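Local coordinates for protein catechol 1,2 dioxygenase (Acinetobacter radioresistens, PDB 2XSU) that probably catalyses the iron(III)-dependent intradiol cleavage of catechol by dioxygen to cis,cis-muconate, works as a homodimer and carries bound phospholipid, at residues 61-64 with 65-69; 14-17 with 18-22. The protein carries 1 engineered substitution. One frame throughout, in Å; residues are numbered along the deposited sequence.

Contact 1. Residues 61-64 with 65-69; sequences LEYL and TDAGQ. With PIE (1,2-diacyl-sn-glycero-3-phosphoinositol), chain C.
The carbonyl oxygen Leu61 O is gripped twice by one residue, Thr65, a single helical turn further on. Thr65 N donates the regular helix bond at 2.9 Å, and the hydroxyl Thr65 OG1 donates a second at 3.0 Å to Leu61 O, arriving from the opposite face of the carbonyl plane and tilted 35° out of it. Because OG1 sits anti to its own carbonyl carbon (chi1 -66°), the hydroxyl is swung back against the preceding turn; a buried threonine can thus satisfy its polar group inside the helix, and the side chain of Thr65 also packs against Leu73 of the second subunit. The next rungs, Asp66 N to Glu62 O, Ala67 N to Tyr63 O and Gly68 N to Leu64 O, continue the alpha-helical ladder. Asp66 and Glu62 both look to the dimer partner, where Arg308 pairs with the carboxylate of Asp66 and offers its backbone N-H to Glu62.

Another face of the turn meets lipid. Tyr63, with CG anti to its backbone N (chi1 177°), carries its ring beside the ester of the phospholipid, so that Tyr63 CD1 lies 3.5 Å from PIE O32; its hydroxyl is bonded to the carbonyl of Thr208. The small methyl of Ala67 follows one turn on, with CB 4.5 Å from Tyr63 CE2. The branched ends of two leucines touch the end region of an acyl chain: Leu64 CD1 is 3.7 Å from PIE C54, and Leu61 CD2 reaches the same carbon at 4.0 Å. Aliphatic tips for the tail and an aromatic ring near the ester suit an amphipathic guest, and this face of helix 54-69 is one wall of the phospholipid pocket found in the helical region of the catechol dioxygenase dimer.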
loop_
_atom_site.group_PDB
_atom_site.type_symbol
_atom_site.label_atom_id
_atom_site.label_comp_id
_atom_site.label_asym_id
_atom_site.label_seq_id
_atom_site.Cartn_x
_atom_site.Cartn_y
_atom_site.Cartn_z
ATOM N N LEU A 61 1.122 4.555 -6.241
ATOM C CA LEU A 61 1.924 3.471 -5.650
ATOM C C LEU A 61 3.045 4.006 -4.746
ATOM O O LEU A 61 3.342 3.430 -3.690
ATOM C CB LEU A 61 2.478 2.554 -6.747
ATOM C CG LEU A 61 1.456 1.674 -7.436
ATOM C CD1 LEU A 61 2.210 0.821 -8.443
ATOM C CD2 LEU A 61 0.694 0.767 -6.448
ATOM N N GLU A 62 3.655 5.124 -5.143
ATOM C CA GLU A 62 4.667 5.776 -4.320
ATOM C C GLU A 62 4.060 6.276 -2.994
ATOM O O GLU A 62 4.664 6.111 -1.922
ATOM C CB GLU A 62 5.354 6.890 -5.101
ATOM C CG GLU A 62 6.277 6.302 -6.205
ATOM C CD GLU A 62 6.471 7.204 -7.411
ATOM O OE1 GLU A 62 6.176 8.419 -7.335
ATOM O OE2 GLU A 62 6.945 6.674 -8.459
ATOM N N TYR A 63 2.862 6.848 -3.090
ATOM C CA TYR A 63 2.122 7.260 -1.883
ATOM C C TYR A 63 1.863 6.067 -0.958
ATOM O O TYR A 63 2.159 6.157 0.255
ATOM C CB TYR A 63 0.792 7.927 -2.250
ATOM C CG TYR A 63 -0.003 8.281 -1.007
ATOM C CD1 TYR A 63 0.308 9.422 -0.268
ATOM C CD2 TYR A 63 -1.036 7.449 -0.566
ATOM C CE1 TYR A 63 -0.387 9.729 0.920
ATOM C CE2 TYR A 63 -1.732 7.736 0.613
ATOM C CZ TYR A 63 -1.393 8.880 1.341
ATOM O OH TYR A 63 -2.097 9.148 2.497
ATOM N N LEU A 64 1.335 4.965 -1.514
ATOM C CA LEU A 64 1.064 3.769 -0.695
ATOM C C LEU A 64 2.329 3.203 -0.069
ATOM O O LEU A 64 2.301 2.795 1.099
ATOM C CB LEU A 64 0.291 2.696 -1.465
ATOM C CG LEU A 64 -1.143 3.144 -1.814
ATOM C CD1 LEU A 64 -1.815 2.095 -2.657
ATOM C CD2 LEU A 64 -2.011 3.443 -0.554
ATOM N N THR A 65 3.435 3.197 -0.829
ATOM C CA THR A 65 4.738 2.783 -0.292
ATOM C C THR A 65 5.143 3.669 0.913
ATOM O O THR A 65 5.500 3.153 1.994
ATOM C CB THR A 65 5.828 2.880 -1.381
ATOM O OG1 THR A 65 5.542 1.919 -2.420
ATOM C CG2 THR A 65 7.215 2.589 -0.789
ATOM N N ASP A 66 5.050 4.981 0.738
ATOM C CA ASP A 66 5.414 5.943 1.805
ATOM C C ASP A 66 4.529 5.772 3.041
ATOM O O ASP A 66 5.037 5.818 4.173
ATOM C CB ASP A 66 5.301 7.381 1.315
ATOM C CG ASP A 66 6.346 7.732 0.261
ATOM O OD1 ASP A 66 7.272 6.933 0.052
ATOM O OD2 ASP A 66 6.188 8.813 -0.346
ATOM N N ALA A 67 3.228 5.567 2.799
ATOM C CA ALA A 67 2.263 5.345 3.882
ATOM C C ALA A 67 2.605 4.099 4.695
ATOM O O ALA A 67 2.562 4.135 5.934
ATOM C CB ALA A 67 0.815 5.278 3.335
ATOM N N GLY A 68 2.948 3.002 4.011
ATOM C CA GLY A 68 3.351 1.782 4.697
ATOM C C GLY A 68 4.651 1.944 5.467
ATOM O O GLY A 68 4.789 1.452 6.586
ATOM N N GLN A 69 5.611 2.646 4.867
ATOM C CA GLN A 69 6.869 2.899 5.572
ATOM C C GLN A 69 6.688 3.746 6.833
ATOM O O GLN A 69 7.412 3.542 7.813
ATOM C CB GLN A 69 7.915 3.491 4.627
ATOM C CG GLN A 69 8.365 2.450 3.597
ATOM C CD GLN A 69 9.316 3.020 2.553
ATOM O OE1 GLN A 69 9.724 4.170 2.640
ATOM N NE2 GLN A 69 9.691 2.200 1.567
HETATM P P PIE C . 1.834 14.275 -1.349
HETATM O O11 PIE C . 2.345 15.056 -2.466
HETATM O O12 PIE C . 0.363 13.543 -1.692
HETATM O O13 PIE C . 1.430 15.492 -0.173
HETATM O O14 PIE C . 2.731 13.443 -0.539
HETATM C C1 PIE C . 1.055 15.404 -3.232
HETATM C C2 PIE C . 1.040 14.270 -4.281
HETATM C C3 PIE C . -0.286 13.530 -4.063
HETATM O O31 PIE C . -0.196 12.108 -4.293
HETATM O O32 PIE C . -1.407 11.415 -2.532
HETATM C C31 PIE C . -1.267 11.458 -3.752
HETATM C C32 PIE C . -2.283 10.780 -4.670
HETATM C C33 PIE C . -2.337 9.277 -4.405
HETATM C C34 PIE C . -3.546 8.904 -3.549
HETATM C C35 PIE C . -4.151 7.586 -4.027
HETATM C C36 PIE C . -4.566 6.702 -2.854
HETATM C C37 PIE C . -6.067 6.829 -2.601
HETATM C C38 PIE C . -6.623 5.550 -1.980
HETATM C C39 PIE C . -7.955 5.367 -2.341
HETATM C C40 PIE C . -8.587 4.124 -2.313
HETATM C C41 PIE C . -7.944 2.960 -1.912
HETATM C C42 PIE C . -8.432 2.513 -0.528
HETATM O O21 PIE C . 1.227 14.712 -5.688
HETATM O O22 PIE C . 0.029 16.642 -5.766
HETATM C C21 PIE C . 0.288 15.545 -6.262
HETATM C C22 PIE C . -0.412 15.184 -7.586
HETATM C C23 PIE C . -0.733 13.712 -7.851
HETATM C C24 PIE C . -1.398 13.545 -9.226
HETATM C C25 PIE C . -2.784 12.903 -9.107
HETATM C C26 PIE C . -2.665 11.427 -8.728
HETATM C C27 PIE C . -4.030 10.747 -8.706
HETATM C C28 PIE C . -3.993 9.471 -7.863
HETATM C C29 PIE C . -3.717 8.245 -8.734
HETATM C C47 PIE C . -3.927 6.940 -7.966
HETATM C C48 PIE C . -3.611 5.751 -8.870
HETATM C C49 PIE C . -4.292 4.475 -8.374
HETATM C C50 PIE C . -3.378 3.250 -8.493
HETATM C C51 PIE C . -2.673 2.908 -7.170
HETATM C "C1'" PIE C . 5.857 13.866 1.376
HETATM C "C2'" PIE C . 6.812 14.050 0.235
HETATM C "C3'" PIE C . 6.134 14.933 -0.828
HETATM C "C4'" PIE C . 4.852 14.360 -1.275
HETATM C "C5'" PIE C . 3.901 14.115 -0.096
HETATM C "C6'" PIE C . 4.575 13.170 0.933
HETATM O "O1'" PIE C . 6.439 12.992 2.358
HETATM O "O2'" PIE C . 8.014 14.683 0.638
HETATM O "O3'" PIE C . 7.006 15.122 -1.951
HETATM O "O4'" PIE C . 4.466 13.869 -2.540
HETATM O "O6'" PIE C . 3.705 13.008 2.061
HETATM C C52 PIE C . -3.639 2.730 -5.985
HETATM C C53 PIE C . -4.236 1.324 -5.939
HETATM C C54 PIE C . -3.172 0.267 -5.629
HETATM C C55 PIE C . -3.705 -0.778 -4.645
HETATM C C43 PIE C . -7.525 3.036 0.597
HETATM C C44 PIE C . -7.160 1.941 1.599
HETATM C C45 PIE C . -7.359 2.437 3.031
HETATM C C46 PIE C . -6.029 2.479 3.770
#

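Contact 2. Residues 14-17 with 18-22; sequences ALVK and QMNVD
The C-terminal end of helix 9-20 is the setting here, where the chain leaves its last turn and the carbonyls nearest the end take irregular partners. Lys17 O receives two backbone donors, Val21 N at 2.9 Å and Asp22 N, also 2.9 Å from Lys17 O, which approach from opposite faces of the carbonyl plane. The second bond is the straighter, with an N-H...O angle of 172° against 145° for Val21.

A salt bridge spans the same residues: Lys17 NZ stands 2.9 Å from Asp22 OD1. The lysine runs extended until its last bend (chi4 -80°), which turns the ammonium in to meet the rim of the carboxylate on the syn side of OD1; the two side chains cross at about a right angle. This side-chain addition ties the last turn to the loop. A water bonded to Asp22 OD2 also accepts weakly from Lys17 NZ. Long, flexible lysine and short aspartate suit this exposed side, and another water links Gln18 NE2 to Ala14 O.

On the buried side, Asn20 ND2 gives Val16 O a weak bond of 3.5 Å, while its stronger partner is the carbonyl of Leu80 in the second subunit. Val16 and Met19 supply apolar bulk against Phe44 of helix 30-49. A carbonyl shared by i+4 and i+5 N-H groups, as at Lys17, is seen where a helix ends and the chain turns into a loop.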
loop_
_atom_site.group_PDB
_atom_site.type_symbol
_atom_site.label_atom_id
_atom_site.label_comp_id
_atom_site.label_asym_id
_atom_site.label_seq_id
_atom_site.Cartn_x
_atom_site.Cartn_y
_atom_site.Cartn_z
ATOM N N ALA A 14 -10.650 -10.628 -19.386
ATOM C CA ALA A 14 -9.875 -11.627 -20.114
ATOM C C ALA A 14 -8.380 -11.450 -19.847
ATOM O O ALA A 14 -7.685 -12.433 -19.580
ATOM C CB ALA A 14 -10.181 -11.560 -21.618
ATOM N N LEU A 15 -7.908 -10.198 -19.874
ATOM C CA LEU A 15 -6.493 -9.899 -19.557
ATOM C C LEU A 15 -6.097 -10.284 -18.124
ATOM O O LEU A 15 -5.058 -10.910 -17.893
ATOM C CB LEU A 15 -6.211 -8.416 -19.792
ATOM C CG LEU A 15 -6.085 -7.958 -21.239
ATOM C CD1 LEU A 15 -6.076 -6.430 -21.268
ATOM C CD2 LEU A 15 -4.805 -8.514 -21.858
ATOM N N VAL A 16 -6.942 -9.907 -17.163
ATOM C CA VAL A 16 -6.675 -10.259 -15.758
ATOM C C VAL A 16 -6.600 -11.783 -15.577
ATOM O O VAL A 16 -5.709 -12.280 -14.858
ATOM C CB VAL A 16 -7.719 -9.618 -14.813
ATOM C CG1 VAL A 16 -7.550 -10.147 -13.378
ATOM C CG2 VAL A 16 -7.532 -8.123 -14.768
ATOM N N LYS A 17 -7.516 -12.505 -16.239
ATOM C CA LYS A 17 -7.531 -13.973 -16.180
ATOM C C LYS A 17 -6.260 -14.559 -16.796
ATOM O O LYS A 17 -5.630 -15.455 -16.215
ATOM C CB LYS A 17 -8.788 -14.530 -16.862
ATOM C CG LYS A 17 -8.880 -16.043 -16.821
ATOM C CD LYS A 17 -10.182 -16.519 -17.445
ATOM C CE LYS A 17 -10.274 -18.034 -17.377
ATOM N NZ LYS A 17 -9.468 -18.653 -18.463
ATOM N N GLN A 18 -5.885 -14.055 -17.966
ATOM C CA GLN A 18 -4.692 -14.553 -18.660
ATOM C C GLN A 18 -3.444 -14.409 -17.803
ATOM O O GLN A 18 -2.603 -15.314 -17.754
ATOM C CB GLN A 18 -4.494 -13.784 -19.951
ATOM C CG GLN A 18 -5.474 -14.195 -21.021
ATOM C CD GLN A 18 -5.526 -13.208 -22.167
ATOM O OE1 GLN A 18 -4.579 -12.446 -22.398
ATOM N NE2 GLN A 18 -6.640 -13.223 -22.903
ATOM N N MET A 19 -3.335 -13.269 -17.112
ATOM C CA MET A 19 -2.145 -12.968 -16.322
ATOM C C MET A 19 -2.116 -13.618 -14.937
ATOM O O MET A 19 -1.041 -14.026 -14.450
ATOM C CB MET A 19 -1.940 -11.443 -16.237
ATOM C CG MET A 19 -1.728 -10.785 -17.611
ATOM S SD MET A 19 -1.311 -9.024 -17.567
ATOM C CE MET A 19 -2.812 -8.369 -16.820
ATOM N N ASN A 20 -3.281 -13.758 -14.306
ATOM C CA ASN A 20 -3.319 -14.102 -12.881
ATOM C C ASN A 20 -3.947 -15.452 -12.536
ATOM O O ASN A 20 -3.794 -15.944 -11.401
ATOM C CB ASN A 20 -3.973 -12.973 -12.062
ATOM C CG ASN A 20 -3.080 -11.746 -11.990
ATOM O OD1 ASN A 20 -2.081 -11.743 -11.281
ATOM N ND2 ASN A 20 -3.418 -10.711 -12.771
ATOM N N VAL A 21 -4.617 -16.048 -13.524
ATOM C CA VAL A 21 -5.367 -17.299 -13.314
ATOM C C VAL A 21 -4.824 -18.416 -14.220
ATOM O O VAL A 21 -4.453 -19.493 -13.707
ATOM C CB VAL A 21 -6.871 -17.093 -13.556
ATOM C CG1 VAL A 21 -7.632 -18.413 -13.450
ATOM C CG2 VAL A 21 -7.442 -16.081 -12.567
ATOM N N ASP A 22 -4.732 -18.140 -15.520
ATOM C CA ASP A 22 -4.193 -19.107 -16.510
ATOM C C ASP A 22 -2.765 -19.531 -16.191
ATOM O O ASP A 22 -2.352 -20.653 -16.543
ATOM C CB ASP A 22 -4.252 -18.569 -17.950
ATOM C CG ASP A 22 -5.688 -18.336 -18.447
ATOM O OD1 ASP A 22 -6.654 -18.734 -17.744
ATOM O OD2 ASP A 22 -5.836 -17.715 -19.522
HETATM O O HOH W 1 -8.654 -14.890 -21.215
HETATM O O HOH W 2 -7.876 -17.326 -20.917
#

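Contact 1 is mostly buried and contact 2 only partly so; their centres lie about 26 Å apart, and their nearest atoms about 13 Å, without touching. Each is a local turn of a different helix, 54-69 and 9-20, and each reaches the second subunit. In the 61-69 turn the ladder stays regular, a hydroxyl is satisfied within the helix, and the outward chemistry is lipid on one face and arginine of the partner on another. At 14-22 the helix ends, so backbone bonding becomes irregular, and charge and water take over on the solvent side, while apolar residues pack against helix 30-49.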